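Local atomic coordinates of NTP pyrophosphohydrolase MazG-like domain-containing protein (Vibrio sp. DAT722, PDB entry 2Q9L), a protein that probably hydrolyses nucleoside triphosphates to nucleoside monophosphates and pyrophosphate with the help of bound magnesium, as expected of a MazG-like pyrophosphohydrolase. Residues K2-Q7 / N76-H81; G32-S37 / G53-E58; Y15-S20 / A70-V75. All blocks are in the same frame, centred on the assembly; numbering follows the deposited sequence.

Contact 1: K2-Q7 / N76-H81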
# COMPACT_ATOMS: atom_id res chain seq x y z
N LYS A 2 -9.92 8.66 -22.03
CA LYS A 2 -8.94 7.67 -22.47
C LYS A 2 -7.76 7.61 -21.48
O LYS A 2 -7.32 8.64 -20.95
CB LYS A 2 -8.46 8.00 -23.88
CG LYS A 2 -8.24 6.80 -24.78
CD LYS A 2 -8.38 7.17 -26.24
CE LYS A 2 -7.83 6.08 -27.16
NZ LYS A 2 -6.34 5.94 -27.05
N LEU A 3 -7.25 6.40 -21.23
CA LEU A 3 -6.17 6.16 -20.26
C LEU A 3 -4.87 6.92 -20.58
O LEU A 3 -4.22 7.45 -19.69
CB LEU A 3 -5.91 4.65 -20.11
CG LEU A 3 -4.86 4.14 -19.12
CD1 LEU A 3 -5.13 4.64 -17.71
CD2 LEU A 3 -4.79 2.62 -19.17
N SER A 4 -4.52 6.96 -21.87
CA SER A 4 -3.37 7.74 -22.35
C SER A 4 -3.56 9.23 -22.13
O SER A 4 -2.60 9.95 -21.83
CB SER A 4 -3.10 7.46 -23.82
OG SER A 4 -2.08 6.48 -23.96
N GLU A 5 -4.81 9.68 -22.26
CA GLU A 5 -5.17 11.08 -22.07
C GLU A 5 -5.11 11.47 -20.61
O GLU A 5 -4.61 12.55 -20.29
CB GLU A 5 -6.57 11.36 -22.63
CG GLU A 5 -6.62 11.50 -24.13
CD GLU A 5 -8.04 11.62 -24.67
OE1 GLU A 5 -8.99 11.12 -24.01
OE2 GLU A 5 -8.21 12.22 -25.75
N LEU A 6 -5.61 10.61 -19.73
CA LEU A 6 -5.46 10.79 -18.28
C LEU A 6 -4.00 10.95 -17.84
O LEU A 6 -3.67 11.91 -17.13
CB LEU A 6 -6.09 9.62 -17.52
CG LEU A 6 -6.25 9.80 -16.01
CD1 LEU A 6 -6.93 11.12 -15.65
CD2 LEU A 6 -7.03 8.62 -15.45
N GLN A 7 -3.16 10.01 -18.27
CA GLN A 7 -1.72 10.02 -17.99
C GLN A 7 -1.08 11.31 -18.50
O GLN A 7 -0.33 11.97 -17.79
CB GLN A 7 -1.07 8.81 -18.67
CG GLN A 7 0.04 8.16 -17.88
CD GLN A 7 0.78 7.12 -18.69
OE1 GLN A 7 0.18 6.20 -19.26
NE2 GLN A 7 2.11 7.25 -18.75
N ASN A 76 4.33 3.66 -20.42
CA ASN A 76 3.09 3.87 -21.17
C ASN A 76 2.11 2.80 -20.70
O ASN A 76 2.26 1.63 -21.03
CB ASN A 76 3.36 3.77 -22.69
CG ASN A 76 2.12 4.05 -23.55
OD1 ASN A 76 0.98 3.67 -23.23
ND2 ASN A 76 2.35 4.71 -24.68
N LEU A 77 1.11 3.22 -19.92
CA LEU A 77 0.16 2.29 -19.32
C LEU A 77 -0.70 1.56 -20.33
O LEU A 77 -1.01 0.39 -20.14
CB LEU A 77 -0.72 2.99 -18.28
CG LEU A 77 -0.05 3.34 -16.96
CD1 LEU A 77 -0.95 4.22 -16.11
CD2 LEU A 77 0.37 2.09 -16.23
N GLU A 78 -1.07 2.27 -21.40
CA GLU A 78 -1.91 1.73 -22.47
C GLU A 78 -1.15 0.70 -23.31
O GLU A 78 -1.72 -0.31 -23.71
CB GLU A 78 -2.43 2.87 -23.36
CG GLU A 78 -3.76 2.58 -24.05
CD GLU A 78 -4.57 3.85 -24.30
OE1 GLU A 78 -5.14 4.41 -23.34
OE2 GLU A 78 -4.64 4.28 -25.47
N LYS A 79 0.13 0.98 -23.57
CA LYS A 79 1.03 0.01 -24.21
C LYS A 79 1.28 -1.20 -23.30
O LYS A 79 1.31 -2.34 -23.77
CB LYS A 79 2.34 0.69 -24.62
CG LYS A 79 3.36 -0.20 -25.31
CD LYS A 79 3.11 -0.32 -26.81
CE LYS A 79 4.26 -1.04 -27.51
NZ LYS A 79 4.01 -1.30 -28.97
N THR A 80 1.45 -0.95 -21.99
CA THR A 80 1.62 -2.02 -20.99
C THR A 80 0.36 -2.89 -20.85
O THR A 80 0.46 -4.12 -20.76
CB THR A 80 2.07 -1.44 -19.63
OG1 THR A 80 3.34 -0.80 -19.81
CG2 THR A 80 2.22 -2.53 -18.56
N HIS A 81 -0.82 -2.26 -20.85
CA HIS A 81 -2.10 -2.98 -20.91
C HIS A 81 -2.21 -3.92 -22.11
O HIS A 81 -2.66 -5.06 -21.96
CB HIS A 81 -3.27 -1.99 -20.91
CG HIS A 81 -4.59 -2.64 -21.19
ND1 HIS A 81 -5.23 -2.55 -22.41
CD2 HIS A 81 -5.39 -3.41 -20.41
CE1 HIS A 81 -6.36 -3.22 -22.37
NE2 HIS A 81 -6.48 -3.76 -21.17
O HOH W 1 -1.09 5.37 -21.44
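Glu78 reaches across from the first turn of helix 77-89 to the first turn of helix 3-13, joining the N-terminal and C-terminal helices of the all-alpha MazG fold. The short axes of 3-7 and 77-81 run roughly antiparallel, 146° apart. The chain of Glu78 is extended, with CG anti to the backbone N and directed across the gap. Glu78 CB lies 3.7 Å from Ser4 OG, CG serves as a spacer, and the carboxylate then divides its oxygens between two partners. Glu78 OE1 receives the backbone N-H of Ser4 at 3.0 Å (N to OE1), approaching from above the carboxylate plane, and also rests on Leu3 CB. Glu78 OE2 offers its syn lone pair to Lys2 NZ at 2.9 Å, a salt bridge reached with the lysine chain bent at its last torsion (chi4 -68°). A carboxylate suits this place because amides in a helix's first turn have no carbonyl of the preceding turn to accept them, and Lys2 supplies the countercharge. Asn76, the N-cap of the other helix, meets the same need locally by accepting from Lys79 N through OD1. Beside the acidic bridge, Leu3 CD2 packs against Leu77 CB at 4.2 Å, the two leucine side chains crossing at about a right angle. Gln7 is the complementary linker: its amide oxygen OE1 takes Leu77 N at 3.2 Å in a nearly straight bond (163°), while NE2 donates to Val75 O. Gln45 of the second subunit joins in from outside, binding Asn76 N and Thr80 OG1. Between the helices, water 1 accepts from Ser4 OG and from Glu78 N and donates a hydrogen bond to Gln7 OE1 at 2.7 Å.

Contact 2: G32-S37 / G53-E58. With MG (magnesium ion), chain E.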
# COMPACT_ATOMS: atom_id res chain seq x y z
N GLY A 32 -3.41 4.11 2.05
CA GLY A 32 -3.81 4.14 3.46
C GLY A 32 -5.15 4.82 3.63
O GLY A 32 -5.97 4.39 4.44
N GLU A 33 -5.39 5.88 2.86
CA GLU A 33 -6.69 6.54 2.87
C GLU A 33 -7.78 5.68 2.24
O GLU A 33 -8.94 5.69 2.68
CB GLU A 33 -6.59 7.92 2.23
CG GLU A 33 -5.93 8.93 3.15
CD GLU A 33 -5.61 10.23 2.46
OE1 GLU A 33 -6.46 10.75 1.69
OE2 GLU A 33 -4.51 10.78 2.70
N LEU A 34 -7.42 4.93 1.20
CA LEU A 34 -8.34 4.00 0.59
C LEU A 34 -8.76 2.89 1.57
O LEU A 34 -9.94 2.49 1.61
CB LEU A 34 -7.76 3.41 -0.70
CG LEU A 34 -8.45 2.17 -1.26
CD1 LEU A 34 -9.85 2.50 -1.71
CD2 LEU A 34 -7.62 1.58 -2.37
N SER A 35 -7.82 2.44 2.39
CA SER A 35 -8.07 1.36 3.31
C SER A 35 -9.07 1.80 4.36
O SER A 35 -9.91 1.01 4.77
CB SER A 35 -6.77 0.96 3.98
OG SER A 35 -7.00 0.01 4.99
N GLU A 36 -8.96 3.07 4.78
CA GLU A 36 -9.89 3.66 5.74
C GLU A 36 -11.33 3.67 5.18
O GLU A 36 -12.28 3.30 5.88
CB GLU A 36 -9.43 5.07 6.11
CG GLU A 36 -10.43 5.81 6.99
CD GLU A 36 -9.92 7.15 7.50
OE1 GLU A 36 -8.99 7.73 6.89
OE2 GLU A 36 -10.46 7.61 8.53
N SER A 37 -11.46 4.09 3.92
CA SER A 37 -12.73 4.16 3.21
C SER A 37 -13.42 2.82 3.07
O SER A 37 -14.62 2.73 3.29
CB SER A 37 -12.52 4.73 1.83
OG SER A 37 -12.20 6.09 1.97
N GLY A 53 -13.54 11.52 1.30
CA GLY A 53 -13.46 10.34 2.15
C GLY A 53 -14.03 9.05 1.55
O GLY A 53 -13.74 7.96 2.04
N SER A 54 -14.81 9.19 0.47
CA SER A 54 -15.46 8.07 -0.21
C SER A 54 -14.47 7.08 -0.79
O SER A 54 -13.36 7.46 -1.18
CB SER A 54 -16.41 8.57 -1.32
OG SER A 54 -15.71 9.16 -2.40
N VAL A 55 -14.87 5.81 -0.83
CA VAL A 55 -14.10 4.78 -1.52
C VAL A 55 -13.76 5.24 -2.95
O VAL A 55 -12.63 5.06 -3.42
CB VAL A 55 -14.80 3.39 -1.51
CG1 VAL A 55 -14.05 2.40 -2.42
CG2 VAL A 55 -14.87 2.83 -0.09
N ALA A 56 -14.75 5.85 -3.61
CA ALA A 56 -14.59 6.38 -4.96
C ALA A 56 -13.42 7.37 -5.09
O ALA A 56 -12.60 7.25 -6.00
CB ALA A 56 -15.88 7.02 -5.43
N GLU A 57 -13.34 8.33 -4.17
CA GLU A 57 -12.28 9.34 -4.22
C GLU A 57 -10.90 8.77 -3.95
O GLU A 57 -9.93 9.21 -4.57
CB GLU A 57 -12.54 10.45 -3.22
CG GLU A 57 -11.67 11.67 -3.47
CD GLU A 57 -11.66 12.60 -2.29
OE1 GLU A 57 -11.22 12.16 -1.20
OE2 GLU A 57 -12.11 13.76 -2.45
N GLU A 58 -10.81 7.81 -3.03
CA GLU A 58 -9.51 7.21 -2.69
C GLU A 58 -9.00 6.32 -3.80
O GLU A 58 -7.81 6.35 -4.10
CB GLU A 58 -9.52 6.46 -1.35
CG GLU A 58 -10.13 7.20 -0.14
CD GLU A 58 -9.71 8.67 0.02
OE1 GLU A 58 -8.71 9.12 -0.60
OE2 GLU A 58 -10.39 9.39 0.78
MG MG E . -7.04 10.79 -0.61
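Glu33 and Glu58 bind the same magnesium ion from adjacent directions, roughly a right angle apart at the metal, each giving it one carboxylate oxygen. Glu33 OE1 and Glu58 OE1 both stand 2.4 Å from the magnesium, and the carboxylate planes are turned 77° apart. Their conformations differ too. Glu33 is extended beyond CG and so reaches OE1 to the ion. Glu58 is folded: its first torsion (chi1 -49°) puts CG anti to the carbonyl carbon and beside Glu33 O, and a bend at chi2 (-45°) turns the carboxylate toward the metal. Glu58 CG thereby lies 3.4 Å from Glu33 O. The approach is close enough for Glu58 CB to lie 3.3 Å from Leu34 CA, and the side chains of Leu34 and Glu58 slide past one another in opposite directions. Leu34 suits this position by offering an apolar flank beside the acidic site; Leu34 CD1 meets Val55 CG1 at 4.3 Å. Val55 CG2 in turn presses on the backbone of Ser37, a residue small enough to admit it. Ser37 OG points at Gly53 O as a hydrogen-bond donor, but the modelled separation of 2.4 Å is too short to be trusted. Gly53 adopts backbone angles at which a CB would jam against the preceding carbonyl oxygen. Ser54 then acts as N-cap, its OG accepting from Glu57 N at 3.1 Å and also bonding to Leu51 O. Glu30 and Asp61 complete the magnesium site, matching the acidic EExxE and ExxD pattern of the MazG family. The contact thus pairs the late turns of helix 20-39 with the start of helix 55-72, while Leu27 of the second subunit packs on Leu34.

Contact 3: Y15-S20 / A70-V75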
# COMPACT_ATOMS: atom_id res chain seq x y z
N TYR A 15 4.34 17.07 -13.11
CA TYR A 15 5.47 16.24 -13.58
C TYR A 15 6.81 16.78 -13.08
O TYR A 15 7.34 17.74 -13.63
CB TYR A 15 5.46 16.14 -15.12
CG TYR A 15 6.55 15.26 -15.73
CD1 TYR A 15 6.50 13.86 -15.59
CD2 TYR A 15 7.62 15.81 -16.44
CE1 TYR A 15 7.50 13.04 -16.13
CE2 TYR A 15 8.61 15.00 -17.01
CZ TYR A 15 8.54 13.62 -16.85
OH TYR A 15 9.51 12.82 -17.39
N ALA A 16 7.33 16.15 -12.02
CA ALA A 16 8.65 16.49 -11.46
C ALA A 16 9.50 15.22 -11.36
O ALA A 16 9.49 14.55 -10.32
CB ALA A 16 8.49 17.15 -10.08
N PRO A 17 10.25 14.89 -12.43
CA PRO A 17 10.99 13.61 -12.50
C PRO A 17 12.15 13.48 -11.49
O PRO A 17 12.55 12.36 -11.15
CB PRO A 17 11.48 13.55 -13.96
CG PRO A 17 11.46 14.97 -14.45
CD PRO A 17 10.44 15.73 -13.64
N GLU A 18 12.65 14.60 -10.98
CA GLU A 18 13.68 14.57 -9.94
C GLU A 18 13.10 14.38 -8.53
O GLU A 18 13.82 14.47 -7.55
CB GLU A 18 14.55 15.82 -10.01
CG GLU A 18 15.15 16.01 -11.39
CD GLU A 18 16.21 17.06 -11.43
OE1 GLU A 18 16.84 17.32 -10.40
OE2 GLU A 18 16.42 17.64 -12.51
N GLN A 19 11.80 14.11 -8.46
CA GLN A 19 11.09 13.91 -7.19
C GLN A 19 10.31 12.61 -7.24
O GLN A 19 9.13 12.58 -6.90
CB GLN A 19 10.14 15.08 -6.90
CG GLN A 19 10.84 16.43 -6.88
CD GLN A 19 9.95 17.57 -6.45
OE1 GLN A 19 9.25 17.49 -5.43
NE2 GLN A 19 9.98 18.66 -7.20
N SER A 20 10.98 11.53 -7.66
CA SER A 20 10.32 10.23 -7.76
C SER A 20 9.81 9.72 -6.40
O SER A 20 8.82 9.00 -6.35
CB SER A 20 11.23 9.18 -8.42
OG SER A 20 12.32 8.84 -7.58
N ALA A 70 3.81 6.37 -13.46
CA ALA A 70 4.06 5.92 -14.83
C ALA A 70 4.81 6.99 -15.63
O ALA A 70 5.80 6.67 -16.30
CB ALA A 70 2.76 5.51 -15.52
N ASN A 71 4.35 8.24 -15.55
CA ASN A 71 5.01 9.36 -16.24
C ASN A 71 6.48 9.50 -15.82
O ASN A 71 7.36 9.66 -16.65
CB ASN A 71 4.26 10.68 -16.00
CG ASN A 71 2.88 10.73 -16.67
OD1 ASN A 71 2.65 10.11 -17.71
ND2 ASN A 71 1.96 11.50 -16.08
N ILE A 72 6.72 9.44 -14.51
CA ILE A 72 8.05 9.58 -13.91
C ILE A 72 8.99 8.46 -14.33
O ILE A 72 10.19 8.69 -14.58
CB ILE A 72 7.93 9.63 -12.34
CG1 ILE A 72 7.39 11.00 -11.91
CG2 ILE A 72 9.25 9.31 -11.61
CD1 ILE A 72 8.03 12.15 -12.62
N HIS A 73 8.45 7.25 -14.42
CA HIS A 73 9.23 6.06 -14.72
C HIS A 73 9.28 5.68 -16.21
O HIS A 73 9.76 4.61 -16.56
CB HIS A 73 8.78 4.89 -13.83
CG HIS A 73 9.15 5.09 -12.40
ND1 HIS A 73 10.40 4.80 -11.91
CD2 HIS A 73 8.44 5.60 -11.36
CE1 HIS A 73 10.45 5.11 -10.63
NE2 HIS A 73 9.27 5.59 -10.27
N GLY A 74 8.79 6.58 -17.06
CA GLY A 74 8.78 6.37 -18.51
C GLY A 74 7.92 5.21 -18.98
O GLY A 74 8.26 4.55 -19.97
N VAL A 75 6.81 4.98 -18.28
CA VAL A 75 5.88 3.89 -18.57
C VAL A 75 4.66 4.39 -19.36
O VAL A 75 4.05 5.40 -19.01
CB VAL A 75 5.39 3.17 -17.27
CG1 VAL A 75 4.31 2.11 -17.59
CG2 VAL A 75 6.56 2.57 -16.48
O HOH W 2 9.08 6.48 -7.63
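Apolar contacts dominate where Ile72 reaches into the loop of Tyr15, Ala16 and Pro17. Ile72 CD1 lies 3.3 Å from Pro17 CA and 3.7 Å from Tyr15 CE1, while the other branch, Ile72 CG2, meets Ser20 CB at 3.8 Å. With CG1 anti to the carbonyl carbon (chi1 -74°), the beta-branched chain can send one methyl toward the proline and the other toward the serine. Pro17 CD lies over one face of the Tyr15 ring, helping to shape the loop, and Lys11 makes a cation-pi contact with that ring.

Polar matter meets the aromatic rim: the backbone carbonyl oxygen Asn71 O lies at the edge of Tyr15, 3.4 Å from CE1 and near the ring plane. The side-chain amide of Asn71 is engaged by helix 3-13, ND2 donating to Gln7 O.

One water bridges the two segments, donating to Ser20 O and sitting in the plane of the His73 ring, 2.8 Å from NE2; ND1 bonds to Ser43 OG of the second subunit. Histidine suits this junction because its two nitrogens can serve both partners. This is a loop packed against the C-terminal end of helix 55-72 in the all-alpha MazG fold, away from the metal site.

In the fold
From the N terminus, helix 3-13 opens the chain, and contact 1 will eventually close the widest loop by bringing helix 77-89 back to it. Within that loop lies contact 3, which ties the 15-20 linker, just before helix 20-39, to the end of helix 55-72. Inside both is contact 2, the shortest closure, joining helix 20-39 to the start of helix 55-72 at the metal site. The three therefore nest without crossing. Contacts 1 and 3 adjoin, with centres about 15 Å apart, whereas contact 2 lies on the opposite side of the chain's centre from both. All three also touch the second subunit.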